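Local atomic coordinates of putative metal-dependent phosphoesterase (Bifidobacterium adolescentis, PDB entry 3O0F), a protein that hydrolyses phosphoester bonds at a site of two irons and one zinc and binds AMP, possibly acting as a 5'-3' exonuclease. Residues R31-Q36 / S260-K265; D16-T21 / V232-N237; R116-L121 / I127-V132. All blocks are in the same frame, centred on the assembly; numbering follows the deposited sequence. Where two conformers were deposited one is given.

Interaction 1: R31-Q36 / S260-K265; sequences RTLVEQ and SDWHGK. With FE (Fe (III) ion), chain E; ZN (zinc ion), chain C; EDO (1,2-ethanediol), chain G.
Hydroxyl O2 of the 1,2-ethanediol, probably from the crystallisation liquor, joins Q36 to W262: EDO O2 donates to Q36 OE1 over 3.0 Å and accepts from W262 NE1 over 3.1 Å. The hydroxyl lies at the edge of the indole, near its plane, and L271 N also bonds the diol. Direct contact is mostly apolar. L33 CD1 comes within 3.6 Å of W262 CZ3, and L33 CB reaches the same carbon, as leucine and indole run past each other in opposite directions. With its CG anti to the backbone N (chi1 -178°), W262 brings the six-membered ring against L33 of helix 30-39, while G264 N sits over one face of the indole, 3.3 Å above the plane. The Q36 amide plane is turned 67° from the indole, and Q36 OE1 approaches W262 CZ2 obliquely at 3.5 Å, without a hydrogen bond.

On both sides of W262 in sequence stand metal ligands. D261 OD1 binds an iron at 2.3 Å, and H263 NE2 binds the zinc at 2.1 Å, beside D25 and H50. H263 ND1 donates to D261 O over 2.7 Å, which, with the zinc bond at NE2, holds the imidazole in its rotation; S260 OG accepts from W262 N in an ST turn. An Asp-X-His pair in the loop following strand 255-258 is characteristic of the metal centre of PHP-domain phosphoesterases.

Interaction 2: D16-T21 / V232-N237; sequences DIHCHT and VWHRGN. With FE (Fe (III) ion), chain E.
H18 and H234 meet through their imidazoles alone, with H18 ND1 4.1 Å from H234 CD2. The ring centroids are 5.8 Å apart and the planes are inclined at 44°, which makes neither a stack nor an edge-to-face pair. H18 ND1 lies at the edge of the H234 ring, and no hydrogen bond crosses between the segments. In both residues CG is anti to the backbone N (chi1 -162° in H18, -175° in H234), a setting that lays each ring against the other.

Metal coordination gathers the histidines of 16-21; H234 reaches the metal only through D261. H18 NE2 binds the iron at 2.2 Å and H20 NE2 binds it at 2.3 Å; a water, D261 and E75 are further ligands. The other nitrogen of H18, ND1, is hydrogen-bonded to E231, so both nitrogens of this ring are engaged and its rotation is set. H234 is a second-shell residue: its NE2 bonds D261 OD2, the carboxylate oxygen beyond the one on the metal, and probably helps position that ligand.

Local hydrogen bonds shape the segment that presents H234. G236 N donates to H234 ND1 over 2.9 Å, tilted from the ring plane, while a type I turn runs from H234 to N237. N237 ND2 reaches back to V232 O over 3.0 Å, with the acceptor in its amide plane.

Strand 15-19, beside 44-47, and strand 229-233, beside 255-258, lie far apart in the strand order. The sheet curls into the distorted barrel known for PHP domains, bringing them near each other with the histidines at the metal-bearing end, while helix 239-252 packs against V232, W233 and N237.

Interaction 3: R116-L121 / I127-V132; sequences RMVERL and ITWDDV
V118 is the bump of this contact: its forked side chain points from helix 97-124 into a hollow lined by I127, T128, W129 and V132. The two branches divide the work. CG1, anti to the backbone N (chi1 179°), meets the T128 backbone and I127, with V118 CG1 3.7 Å from I127 CG2 in the conformer given. CG2 fills the other side, lying 3.7 Å from V132 CG2 and 3.9 Å from W129 CZ3.

The walls of the hollow differ in shape. W129 offers the edge of its indole, with V118 CG2 close to the ring plane and V118 CB 4.0 Å from W129 CE3. V132 and V118 slide past each other in opposite directions, whereas I127 crosses V118 at about a right angle. Cut back to an alanine, this position is likely to lose the CG2 contacts with W129 CZ3 and V132 CG2 and the CG1 contacts with T128 and I127, opening a gap between the helices.

A capping box starts helix 129-133 and sets its first turn, which carries W129 and V132. D131 N donates to T128 OG1 over 3.2 Å, and T128 N donates to D131 OD2 over 3.0 Å, meeting that oxygen from above the carboxylate plane. Behind the hollow, I127 also rests on A152 and L153 of helix 146-155, and W129 on L111 and K115 further back along helix 97-124. The short capped helix 129-133 thus follows the long helix 97-124 after a tight connection and packs crosswise against it, with V118 seated against the connection and the first turn of the short one; R113, which binds AMP, lies less than two turns before V118 on the same helix.

Overall arrangement
From the N terminus, strand 15-19 supplies the first segment of interaction 2 and helix 30-39, next along the chain, that of interaction 1. The chain then enters helix 97-124, whose contact with the helix 129-133 that follows closes interaction 3 after only a few residues, within the spans of both others. Returning through the sheet, it closes interaction 2 at 232-237 and then interaction 1 at 260-265, so these two cross. They touch, with centres about 12 Å apart, and share an iron and its water, tying the first strand and helix to the ends of the last two strands. Interaction 3 stands apart, its centre about 27 and 29 Å from those of interactions 1 and 2.

Interaction 1: R31-Q36 / S260-K265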
loop_
_atom_site.group_PDB
_atom_site.type_symbol
_atom_site.label_atom_id
_atom_site.label_comp_id
_atom_site.label_asym_id
_atom_site.label_seq_id
_atom_site.Cartn_x
_atom_site.Cartn_y
_atom_site.Cartn_z
ATOM N N ARG A 31 -5.400 -10.990 11.402
ATOM C CA ARG A 31 -5.839 -12.364 11.578
ATOM C C ARG A 31 -6.828 -12.798 10.468
ATOM O O ARG A 31 -6.661 -13.861 9.886
ATOM C CB ARG A 31 -6.483 -12.564 12.956
ATOM C CG ARG A 31 -6.985 -13.984 13.198
ATOM C CD ARG A 31 -7.141 -14.286 14.713
ATOM N NE ARG A 31 -7.330 -15.724 14.959
ATOM C CZ ARG A 31 -6.367 -16.613 15.255
ATOM N NH1 ARG A 31 -5.086 -16.262 15.360
ATOM N NH2 ARG A 31 -6.697 -17.884 15.450
ATOM N N THR A 32 -7.796 -11.962 10.161
ATOM C CA THR A 32 -8.762 -12.279 9.080
ATOM C C THR A 32 -8.042 -12.429 7.733
ATOM O O THR A 32 -8.301 -13.381 6.978
ATOM C CB THR A 32 -9.880 -11.267 9.031
ATOM O OG1 THR A 32 -10.626 -11.405 10.243
ATOM C CG2 THR A 32 -10.817 -11.491 7.796
ATOM N N LEU A 33 -7.092 -11.532 7.469
ATOM C CA LEU A 33 -6.308 -11.627 6.258
ATOM C C LEU A 33 -5.607 -12.974 6.127
ATOM O O LEU A 33 -5.694 -13.614 5.082
ATOM C CB LEU A 33 -5.303 -10.470 6.184
ATOM C CG LEU A 33 -4.149 -10.577 5.162
ATOM C CD1 LEU A 33 -4.698 -10.568 3.709
ATOM C CD2 LEU A 33 -3.213 -9.440 5.387
ATOM N N VAL A 34 -4.952 -13.426 7.193
ATOM C CA VAL A 34 -4.198 -14.668 7.161
ATOM C C VAL A 34 -5.086 -15.885 7.023
ATOM O O VAL A 34 -4.792 -16.784 6.231
ATOM C CB VAL A 34 -3.247 -14.802 8.421
ATOM C CG1 VAL A 34 -2.676 -16.201 8.509
ATOM C CG2 VAL A 34 -2.175 -13.682 8.394
ATOM N N GLU A 35 -6.172 -15.899 7.792
ATOM C CA GLU A 35 -7.172 -16.965 7.752
ATOM C C GLU A 35 -7.771 -17.097 6.353
ATOM O O GLU A 35 -7.864 -18.188 5.814
ATOM C CB GLU A 35 -8.314 -16.649 8.734
ATOM C CG GLU A 35 -9.563 -17.558 8.570
ATOM C CD GLU A 35 -10.897 -16.785 8.509
ATOM O OE1 GLU A 35 -10.921 -15.537 8.590
ATOM O OE2 GLU A 35 -11.940 -17.432 8.368
ATOM N N GLN A 36 -8.168 -15.973 5.776
ATOM C CA GLN A 36 -8.765 -15.990 4.437
ATOM C C GLN A 36 -7.754 -16.368 3.347
ATOM O O GLN A 36 -8.077 -17.161 2.470
ATOM C CB GLN A 36 -9.436 -14.670 4.117
ATOM C CG GLN A 36 -10.698 -14.429 4.996
ATOM C CD GLN A 36 -11.459 -13.154 4.571
ATOM O OE1 GLN A 36 -10.962 -12.364 3.776
ATOM N NE2 GLN A 36 -12.681 -12.977 5.091
ATOM N N SER A 260 -3.199 -8.075 -4.876
ATOM C CA SER A 260 -4.602 -7.718 -5.075
ATOM C C SER A 260 -4.909 -6.275 -4.738
ATOM O O SER A 260 -5.846 -5.725 -5.289
ATOM C CB SER A 260 -5.494 -8.588 -4.225
ATOM O OG SER A 260 -5.186 -8.425 -2.847
ATOM N N ASP A 261 -4.122 -5.656 -3.854
ATOM C CA ASP A 261 -4.506 -4.403 -3.230
ATOM C C ASP A 261 -5.842 -4.577 -2.486
ATOM O O ASP A 261 -6.669 -3.691 -2.478
ATOM C CB ASP A 261 -4.649 -3.303 -4.274
ATOM C CG ASP A 261 -3.970 -2.048 -3.872
ATOM O OD1 ASP A 261 -3.839 -1.830 -2.653
ATOM O OD2 ASP A 261 -3.533 -1.318 -4.768
ATOM N N TRP A 262 -6.029 -5.740 -1.865
ATOM C CA TRP A 262 -7.186 -5.983 -1.061
ATOM C C TRP A 262 -7.282 -4.997 0.082
ATOM O O TRP A 262 -6.296 -4.716 0.781
ATOM C CB TRP A 262 -7.089 -7.393 -0.506
ATOM C CG TRP A 262 -8.189 -7.917 0.336
ATOM C CD1 TRP A 262 -9.361 -8.432 -0.088
ATOM C CD2 TRP A 262 -8.133 -8.139 1.751
ATOM N NE1 TRP A 262 -10.076 -8.930 0.983
ATOM C CE2 TRP A 262 -9.310 -8.810 2.113
ATOM C CE3 TRP A 262 -7.182 -7.846 2.747
ATOM C CZ2 TRP A 262 -9.596 -9.135 3.422
ATOM C CZ3 TRP A 262 -7.452 -8.203 4.054
ATOM C CH2 TRP A 262 -8.659 -8.842 4.378
ATOM N N HIS A 263 -8.494 -4.497 0.267
ATOM C CA HIS A 263 -8.839 -3.661 1.396
ATOM C C HIS A 263 -10.112 -4.209 2.044
ATOM O O HIS A 263 -10.872 -3.464 2.669
ATOM C CB HIS A 263 -9.107 -2.230 0.913
ATOM C CG HIS A 263 -7.895 -1.471 0.468
ATOM N ND1 HIS A 263 -7.138 -1.807 -0.631
ATOM C CD2 HIS A 263 -7.350 -0.333 0.955
ATOM C CE1 HIS A 263 -6.173 -0.926 -0.792
ATOM N NE2 HIS A 263 -6.283 -0.020 0.158
ATOM N N GLY A 264 -10.376 -5.496 1.863
ATOM C CA GLY A 264 -11.590 -6.091 2.391
ATOM C C GLY A 264 -12.813 -5.517 1.702
ATOM O O GLY A 264 -12.863 -5.405 0.469
ATOM N N LYS A 265 -13.774 -5.068 2.504
ATOM C CA LYS A 265 -14.974 -4.429 1.973
ATOM C C LYS A 265 -14.735 -3.014 1.430
ATOM O O LYS A 265 -15.640 -2.442 0.822
ATOM C CB LYS A 265 -16.090 -4.395 3.042
ATOM C CG LYS A 265 -16.481 -5.788 3.530
ATOM C CD LYS A 265 -17.683 -5.756 4.476
HETATM FE FE FE E . -2.097 -0.608 -1.823
HETATM ZN ZN ZN C . -4.968 1.466 0.791
HETATM C C1 EDO G . -11.758 -11.834 -0.247
HETATM O O1 EDO G . -11.603 -10.726 -1.197
HETATM C C2 EDO G . -12.860 -11.625 0.793
HETATM O O2 EDO G . -12.471 -10.697 1.842
HETATM O O HOH W 1 -1.902 0.264 -3.704
#

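Interaction 2: D16-T21 / V232-N237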
loop_
_atom_site.group_PDB
_atom_site.type_symbol
_atom_site.label_atom_id
_atom_site.label_comp_id
_atom_site.label_asym_id
_atom_site.label_seq_id
_atom_site.Cartn_x
_atom_site.Cartn_y
_atom_site.Cartn_z
ATOM N N ASP A 16 -0.081 -13.387 -2.283
ATOM C CA ASP A 16 -0.632 -12.055 -2.497
ATOM C C ASP A 16 0.133 -11.092 -1.571
ATOM O O ASP A 16 -0.069 -11.116 -0.349
ATOM C CB ASP A 16 -2.130 -12.032 -2.181
ATOM C CG ASP A 16 -2.781 -10.691 -2.509
ATOM O OD1 ASP A 16 -2.067 -9.726 -2.779
ATOM O OD2 ASP A 16 -4.018 -10.603 -2.548
ATOM N N ILE A 17 1.021 -10.265 -2.126
ATOM C CA ILE A 17 1.903 -9.472 -1.246
ATOM C C ILE A 17 1.482 -8.008 -1.075
ATOM O O ILE A 17 2.259 -7.180 -0.623
ATOM C CB ILE A 17 3.406 -9.601 -1.637
ATOM C CG1 ILE A 17 3.727 -8.870 -2.928
ATOM C CG2 ILE A 17 3.812 -11.059 -1.712
ATOM C CD1 ILE A 17 5.182 -8.946 -3.276
ATOM N N HIS A 18 0.244 -7.698 -1.455
ATOM C CA HIS A 18 -0.270 -6.333 -1.400
ATOM C C HIS A 18 -1.672 -6.296 -0.755
ATOM O O HIS A 18 -2.678 -6.250 -1.465
ATOM C CB HIS A 18 -0.328 -5.801 -2.816
ATOM C CG HIS A 18 -0.428 -4.317 -2.910
ATOM N ND1 HIS A 18 -0.079 -3.623 -4.059
ATOM C CD2 HIS A 18 -0.873 -3.394 -2.020
ATOM C CE1 HIS A 18 -0.277 -2.331 -3.849
ATOM N NE2 HIS A 18 -0.757 -2.170 -2.625
ATOM N N CYS A 19 -1.727 -6.322 0.574
ATOM C CA CYS A 19 -2.998 -6.442 1.316
ATOM C C CYS A 19 -3.007 -5.432 2.468
ATOM O O CYS A 19 -2.003 -5.297 3.178
ATOM C CB CYS A 19 -3.194 -7.848 1.866
ATOM S SG CYS A 19 -3.021 -9.154 0.645
ATOM N N HIS A 20 -4.122 -4.698 2.598
ATOM C CA HIS A 20 -4.330 -3.679 3.623
ATOM C C HIS A 20 -5.342 -4.129 4.688
ATOM O O HIS A 20 -6.254 -4.898 4.390
ATOM C CB HIS A 20 -4.825 -2.400 2.953
ATOM C CG HIS A 20 -3.839 -1.812 2.004
ATOM N ND1 HIS A 20 -2.988 -0.804 2.352
ATOM C CD2 HIS A 20 -3.556 -2.111 0.713
ATOM C CE1 HIS A 20 -2.212 -0.506 1.328
ATOM N NE2 HIS A 20 -2.526 -1.293 0.327
ATOM N N THR A 21 -5.198 -3.592 5.905
ATOM C CA THR A 21 -5.997 -3.966 7.041
ATOM C C THR A 21 -6.519 -2.723 7.730
ATOM O O THR A 21 -6.252 -1.610 7.306
ATOM C CB THR A 21 -5.159 -4.811 8.068
ATOM O OG1 THR A 21 -4.275 -3.959 8.820
ATOM C CG2 THR A 21 -4.383 -5.965 7.331
ATOM N N VAL A 232 3.762 -5.701 -11.353
ATOM C CA VAL A 232 3.214 -5.785 -12.668
ATOM C C VAL A 232 1.811 -6.334 -12.656
ATOM O O VAL A 232 0.904 -5.802 -13.359
ATOM C CB VAL A 232 4.115 -6.645 -13.629
ATOM C CG1 VAL A 232 3.425 -6.809 -14.988
ATOM C CG2 VAL A 232 5.504 -5.981 -13.773
ATOM N N TRP A 233 1.610 -7.389 -11.876
ATOM C CA TRP A 233 0.326 -8.083 -11.889
ATOM C C TRP A 233 -0.589 -7.391 -10.887
ATOM O O TRP A 233 -0.593 -7.709 -9.692
ATOM C CB TRP A 233 0.496 -9.554 -11.586
ATOM C CG TRP A 233 1.699 -10.192 -12.253
ATOM C CD1 TRP A 233 2.729 -10.808 -11.638
ATOM C CD2 TRP A 233 1.945 -10.282 -13.657
ATOM N NE1 TRP A 233 3.615 -11.303 -12.583
ATOM C CE2 TRP A 233 3.159 -10.976 -13.827
ATOM C CE3 TRP A 233 1.240 -9.855 -14.795
ATOM C CZ2 TRP A 233 3.705 -11.242 -15.098
ATOM C CZ3 TRP A 233 1.771 -10.118 -16.058
ATOM C CH2 TRP A 233 2.996 -10.811 -16.194
ATOM N N HIS A 234 -1.357 -6.424 -11.394
ATOM C CA HIS A 234 -2.194 -5.560 -10.564
ATOM C C HIS A 234 -3.316 -5.059 -11.453
ATOM O O HIS A 234 -3.094 -4.713 -12.607
ATOM C CB HIS A 234 -1.386 -4.400 -10.011
ATOM C CG HIS A 234 -2.129 -3.517 -9.038
ATOM N ND1 HIS A 234 -3.028 -2.558 -9.439
ATOM C CD2 HIS A 234 -2.050 -3.412 -7.688
ATOM C CE1 HIS A 234 -3.515 -1.934 -8.381
ATOM N NE2 HIS A 234 -2.923 -2.419 -7.306
ATOM N N ARG A 235 -4.524 -5.023 -10.918
ATOM C CA ARG A 235 -5.696 -4.639 -11.723
ATOM C C ARG A 235 -5.611 -3.216 -12.294
ATOM O O ARG A 235 -6.222 -2.959 -13.322
ATOM C CB ARG A 235 -6.995 -4.800 -10.923
ATOM C CG ARG A 235 -7.204 -3.785 -9.766
ATOM C CD ARG A 235 -8.679 -3.636 -9.444
ATOM N NE ARG A 235 -9.305 -4.931 -9.124
ATOM C CZ ARG A 235 -10.618 -5.172 -9.154
ATOM N NH1 ARG A 235 -11.498 -4.236 -9.474
ATOM N NH2 ARG A 235 -11.052 -6.358 -8.839
ATOM N N GLY A 236 -4.838 -2.333 -11.672
ATOM C CA GLY A 236 -4.584 -0.975 -12.189
ATOM C C GLY A 236 -3.590 -0.816 -13.354
ATOM O O GLY A 236 -3.491 0.278 -13.963
ATOM N N ASN A 237 -2.836 -1.873 -13.669
ATOM C CA ASN A 237 -1.926 -1.852 -14.826
ATOM C C ASN A 237 -2.573 -2.453 -16.091
ATOM O O ASN A 237 -2.689 -3.675 -16.212
ATOM C CB ASN A 237 -0.621 -2.630 -14.519
ATOM C CG ASN A 237 0.276 -1.973 -13.461
ATOM O OD1 ASN A 237 0.307 -0.734 -13.274
ATOM N ND2 ASN A 237 1.076 -2.828 -12.773
HETATM FE FE FE E . -2.097 -0.608 -1.823
HETATM O O HOH W 1 -1.902 0.264 -3.704
#

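Interaction 3: R116-L121 / I127-V132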
loop_
_atom_site.group_PDB
_atom_site.type_symbol
_atom_site.label_atom_id
_atom_site.label_comp_id
_atom_site.label_asym_id
_atom_site.label_seq_id
_atom_site.Cartn_x
_atom_site.Cartn_y
_atom_site.Cartn_z
ATOM N N ARG A 116 -7.945 18.906 8.001
ATOM C CA ARG A 116 -8.257 20.163 7.295
ATOM C C ARG A 116 -9.259 19.892 6.189
ATOM O O ARG A 116 -10.147 20.687 5.970
ATOM C CB ARG A 116 -6.999 20.860 6.753
ATOM C CG ARG A 116 -6.281 21.741 7.810
ATOM C CD ARG A 116 -5.021 22.446 7.277
ATOM N NE ARG A 116 -3.935 21.490 7.009
ATOM C CZ ARG A 116 -3.185 21.445 5.898
ATOM N NH1 ARG A 116 -3.361 22.339 4.916
ATOM N NH2 ARG A 116 -2.236 20.498 5.774
HETATM N N MSE A 117 -9.143 18.736 5.539
HETATM C CA MSE A 117 -10.147 18.298 4.568
HETATM C C MSE A 117 -11.516 18.119 5.166
HETATM O O MSE A 117 -12.488 18.499 4.540
HETATM C CB MSE A 117 -9.738 16.992 3.913
HETATM C CG MSE A 117 -8.739 17.196 2.828
HETATM SE SE MSE A 117 -8.509 15.612 1.741
HETATM C CE MSE A 117 -10.355 15.264 1.101
ATOM N N VAL A 118 -11.601 17.508 6.358
ATOM C CA VAL A 118 -12.892 17.307 6.999
ATOM C C VAL A 118 -13.461 18.685 7.432
ATOM O O VAL A 118 -14.657 18.921 7.333
ATOM C CB VAL A 118 -12.809 16.284 8.162
ATOM C CG1 VAL A 118 -14.158 16.129 8.824
ATOM C CG2 VAL A 118 -12.342 14.934 7.652
ATOM N N GLU A 119 -12.596 19.612 7.861
ATOM C CA GLU A 119 -13.071 20.934 8.284
ATOM C C GLU A 119 -13.829 21.559 7.097
ATOM O O GLU A 119 -14.918 22.088 7.285
ATOM C CB GLU A 119 -11.912 21.845 8.756
ATOM C CG GLU A 119 -12.360 23.021 9.656
ATOM N N ARG A 120 -13.273 21.445 5.880
ATOM C CA ARG A 120 -13.882 22.038 4.675
ATOM C C ARG A 120 -15.139 21.280 4.277
ATOM O O ARG A 120 -16.195 21.867 4.028
ATOM C CB ARG A 120 -12.903 21.990 3.491
ATOM C CG ARG A 120 -11.644 22.821 3.653
ATOM C CD ARG A 120 -10.723 22.576 2.471
ATOM N NE ARG A 120 -9.495 23.370 2.502
ATOM C CZ ARG A 120 -8.636 23.429 1.486
ATOM N NH1 ARG A 120 -8.867 22.745 0.361
ATOM N NH2 ARG A 120 -7.541 24.173 1.594
ATOM N N LEU A 121 -15.019 19.957 4.211
ATOM C CA LEU A 121 -16.160 19.095 3.868
ATOM C C LEU A 121 -17.356 19.323 4.807
ATOM O O LEU A 121 -18.506 19.261 4.389
ATOM C CB LEU A 121 -15.737 17.619 3.904
ATOM C CG LEU A 121 -14.889 17.151 2.706
ATOM C CD1 LEU A 121 -14.108 15.881 3.041
ATOM C CD2 LEU A 121 -15.720 16.935 1.441
ATOM N N ILE A 127 -20.819 15.696 8.183
ATOM C CA ILE A 127 -19.693 14.921 8.716
ATOM C C ILE A 127 -18.978 15.780 9.745
ATOM O O ILE A 127 -18.920 17.006 9.604
ATOM C CB ILE A 127 -18.689 14.543 7.617
ATOM C CG1 ILE A 127 -19.167 13.294 6.878
ATOM C CG2 ILE A 127 -17.291 14.268 8.205
ATOM C CD1 ILE A 127 -19.192 12.066 7.726
ATOM N N THR A 128 -18.449 15.140 10.784
ATOM C CA THR A 128 -17.638 15.821 11.797
ATOM C C THR A 128 -16.349 15.044 11.910
ATOM O O THR A 128 -16.244 13.911 11.429
ATOM C CB THR A 128 -18.362 15.846 13.170
ATOM O OG1 THR A 128 -18.556 14.502 13.646
ATOM C CG2 THR A 128 -19.767 16.555 13.062
ATOM N N TRP A 129 -15.362 15.633 12.558
ATOM C CA TRP A 129 -14.131 14.921 12.815
ATOM C C TRP A 129 -14.430 13.620 13.543
ATOM O O TRP A 129 -13.873 12.583 13.192
ATOM C CB TRP A 129 -13.123 15.797 13.567
ATOM C CG TRP A 129 -11.791 15.129 13.748
ATOM C CD1 TRP A 129 -11.146 14.886 14.931
ATOM C CD2 TRP A 129 -10.961 14.577 12.717
ATOM N NE1 TRP A 129 -9.962 14.228 14.697
ATOM C CE2 TRP A 129 -9.818 14.033 13.349
ATOM C CE3 TRP A 129 -11.061 14.509 11.321
ATOM C CZ2 TRP A 129 -8.785 13.422 12.635
ATOM C CZ3 TRP A 129 -10.020 13.905 10.608
ATOM C CH2 TRP A 129 -8.900 13.375 11.272
ATOM N N ASP A 130 -15.350 13.639 14.513
ATOM C CA ASP A 130 -15.714 12.406 15.223
ATOM C C ASP A 130 -16.334 11.307 14.367
ATOM O O ASP A 130 -16.207 10.122 14.691
ATOM C CB ASP A 130 -16.679 12.680 16.378
ATOM C CG ASP A 130 -16.006 13.353 17.566
ATOM O OD1 ASP A 130 -14.764 13.450 17.585
ATOM O OD2 ASP A 130 -16.742 13.784 18.488
ATOM N N ASP A 131 -17.065 11.663 13.324
ATOM C CA ASP A 131 -17.603 10.630 12.447
ATOM C C ASP A 131 -16.432 9.935 11.737
ATOM O O ASP A 131 -16.426 8.714 11.551
ATOM C CB ASP A 131 -18.582 11.229 11.429
ATOM C CG ASP A 131 -19.746 11.966 12.096
ATOM O OD1 ASP A 131 -20.111 11.618 13.255
ATOM O OD2 ASP A 131 -20.296 12.900 11.459
ATOM N N VAL A 132 -15.413 10.711 11.389
ATOM C CA VAL A 132 -14.217 10.125 10.732
ATOM C C VAL A 132 -13.445 9.274 11.721
ATOM O O VAL A 132 -13.053 8.137 11.413
ATOM C CB VAL A 132 -13.299 11.185 10.112
ATOM C CG1 VAL A 132 -12.071 10.514 9.459
ATOM C CG2 VAL A 132 -14.079 12.022 9.094
#